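Local coordinates for probable glutamine-binding lipoprotein GlnH (GLNBP) (Mycobacterium tuberculosis, PDB 6H20), which binds asparagine and probably serves as the amino-acid-binding lipoprotein of a transport or signalling system that senses aspartate, at residues 78-83 and 264-269. Sequence-based numbering, arbitrary orientation.
Sequences DVDIAG and NTLYRK
Lys-269 reaches across from helix 262-270 to Asp-80 of helix 77-90 and makes a salt bridge, NZ to OD2 at 2.8 Å. Its CG stands anti to the backbone N (chi1 178°) and the chain runs extended from there, carrying the ammonium group across to the neighbouring helix. The two side chains approach from opposite directions; Lys-269 NZ meets Asp-80 OD2 on its syn side, 30° out of the carboxylate plane, and stays 3.8 Å from Asp-80 OD1. The same OD2 also accepts a hydrogen bond from the indole NE1 of Trp-270, so two donors of one helix hold this oxygen and would be expected to stabilise its negative charge.

Next to the ion pair, one turn earlier on helix 262-270, the buried Leu-266 points at helix 77-90 and crosses the Asp-80 side chain at a slant. Leu-266 CD2 packs 3.6 Å from Asp-80 CB, while Leu-266 CD1 lies 4.0 Å from Ile-81 CD1. The segment axes run nearly antiparallel, at 160° and 10.6 Å apart.

On its other flank helix 77-90 packs against strand 53-57 through Val-79 and Ala-82, and Asp-78 OD2 is hydrogen-bonded to Thr-121 N of the ligand pocket. With the Ile-81 side chain about 14 Å from the bound asparagine, this is helix-helix packing behind the pocket of a family 3 periplasmic-binding-protein fold, joining two helices far apart in sequence.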
loop_
_atom_site.group_PDB
_atom_site.type_symbol
_atom_site.label_atom_id
_atom_site.label_comp_id
_atom_site.label_asym_id
_atom_site.label_seq_id
_atom_site.Cartn_x
_atom_site.Cartn_y
_atom_site.Cartn_z
ATOM N N ASP A 78 1.074 8.355 -1.099
ATOM C CA ASP A 78 2.231 7.740 -0.448
ATOM C C ASP A 78 3.482 8.604 -0.597
ATOM O O ASP A 78 4.279 8.717 0.347
ATOM C CB ASP A 78 2.488 6.343 -1.014
ATOM C CG ASP A 78 1.624 5.268 -0.375
ATOM O OD1 ASP A 78 1.093 5.476 0.740
ATOM O OD2 ASP A 78 1.537 4.181 -0.984
ATOM N N VAL A 79 3.675 9.213 -1.771
ATOM C CA VAL A 79 4.784 10.147 -1.958
ATOM C C VAL A 79 4.700 11.279 -0.941
ATOM O O VAL A 79 5.709 11.673 -0.332
ATOM C CB VAL A 79 4.761 10.682 -3.401
ATOM C CG1 VAL A 79 5.832 11.739 -3.583
ATOM C CG2 VAL A 79 4.946 9.534 -4.373
ATOM N N ASP A 80 3.494 11.806 -0.733
ATOM C CA ASP A 80 3.316 12.929 0.181
ATOM C C ASP A 80 3.527 12.510 1.628
ATOM O O ASP A 80 4.113 13.272 2.406
ATOM C CB ASP A 80 1.948 13.576 -0.046
ATOM C CG ASP A 80 1.900 14.399 -1.325
ATOM O OD1 ASP A 80 2.968 14.704 -1.903
ATOM O OD2 ASP A 80 0.777 14.738 -1.755
ATOM N N ILE A 81 3.073 11.305 2.002
ATOM C CA ILE A 81 3.350 10.779 3.344
ATOM C C ILE A 81 4.855 10.705 3.573
ATOM O O ILE A 81 5.375 11.174 4.597
ATOM C CB ILE A 81 2.678 9.406 3.547
ATOM C CG1 ILE A 81 1.154 9.540 3.604
ATOM C CG2 ILE A 81 3.228 8.749 4.815
ATOM C CD1 ILE A 81 0.621 10.243 4.862
ATOM N N ALA A 82 5.582 10.147 2.597
ATOM C CA ALA A 82 7.038 10.057 2.711
ATOM C C ALA A 82 7.659 11.437 2.822
ATOM O O ALA A 82 8.613 11.637 3.583
ATOM C CB ALA A 82 7.630 9.300 1.511
ATOM N N GLY A 83 7.118 12.411 2.087
ATOM C CA GLY A 83 7.654 13.756 2.149
ATOM C C GLY A 83 7.490 14.401 3.511
ATOM O O GLY A 83 8.295 15.253 3.890
ATOM N N ASN A 264 -5.548 15.309 6.840
ATOM C CA ASN A 264 -6.814 15.676 6.206
ATOM C C ASN A 264 -6.584 16.313 4.839
ATOM O O ASN A 264 -7.299 16.017 3.868
ATOM C CB ASN A 264 -7.568 16.642 7.120
ATOM C CG ASN A 264 -8.904 17.049 6.552
ATOM O OD1 ASN A 264 -9.876 16.292 6.613
ATOM N ND2 ASN A 264 -8.959 18.245 5.977
ATOM N N THR A 265 -5.587 17.191 4.746
ATOM C CA THR A 265 -5.276 17.850 3.483
ATOM C C THR A 265 -4.859 16.835 2.426
ATOM O O THR A 265 -5.290 16.915 1.266
ATOM C CB THR A 265 -4.181 18.891 3.722
ATOM O OG1 THR A 265 -4.703 19.951 4.540
ATOM C CG2 THR A 265 -3.659 19.464 2.414
ATOM N N LEU A 266 -4.046 15.850 2.818
ATOM C CA LEU A 266 -3.595 14.840 1.868
ATOM C C LEU A 266 -4.733 13.935 1.422
ATOM O O LEU A 266 -4.794 13.556 0.245
ATOM C CB LEU A 266 -2.454 14.019 2.471
ATOM C CG LEU A 266 -1.169 14.804 2.729
ATOM C CD1 LEU A 266 -0.110 13.872 3.310
ATOM C CD2 LEU A 266 -0.665 15.466 1.451
ATOM N N TYR A 267 -5.631 13.559 2.338
ATOM C CA TYR A 267 -6.799 12.778 1.940
ATOM C C TYR A 267 -7.644 13.550 0.939
ATOM O O TYR A 267 -8.069 13.003 -0.084
ATOM C CB TYR A 267 -7.649 12.408 3.162
ATOM C CG TYR A 267 -8.646 11.290 2.885
ATOM C CD1 TYR A 267 -9.875 11.543 2.272
ATOM C CD2 TYR A 267 -8.344 9.982 3.221
ATOM C CE1 TYR A 267 -10.777 10.507 2.011
ATOM C CE2 TYR A 267 -9.228 8.952 2.969
ATOM C CZ TYR A 267 -10.434 9.213 2.368
ATOM O OH TYR A 267 -11.292 8.158 2.131
ATOM N N ARG A 268 -7.907 14.823 1.225
ATOM C CA ARG A 268 -8.711 15.620 0.305
ATOM C C ARG A 268 -7.997 15.819 -1.027
ATOM O O ARG A 268 -8.646 15.912 -2.073
ATOM C CB ARG A 268 -9.085 16.951 0.959
ATOM C CG ARG A 268 -10.021 16.792 2.157
ATOM C CD ARG A 268 -10.553 18.129 2.688
ATOM N NE ARG A 268 -9.516 19.153 2.773
ATOM C CZ ARG A 268 -9.320 20.096 1.858
ATOM N NH1 ARG A 268 -10.098 20.148 0.784
ATOM N NH2 ARG A 268 -8.344 20.983 2.013
ATOM N N LYS A 269 -6.664 15.857 -1.016
ATOM C CA LYS A 269 -5.916 16.049 -2.252
ATOM C C LYS A 269 -6.024 14.832 -3.164
ATOM O O LYS A 269 -6.132 14.975 -4.388
ATOM C CB LYS A 269 -4.455 16.336 -1.904
ATOM C CG LYS A 269 -3.501 16.531 -3.069
ATOM C CD LYS A 269 -2.132 16.938 -2.529
ATOM C CE LYS A 269 -1.066 17.010 -3.609
ATOM N NZ LYS A 269 0.280 17.155 -2.969
#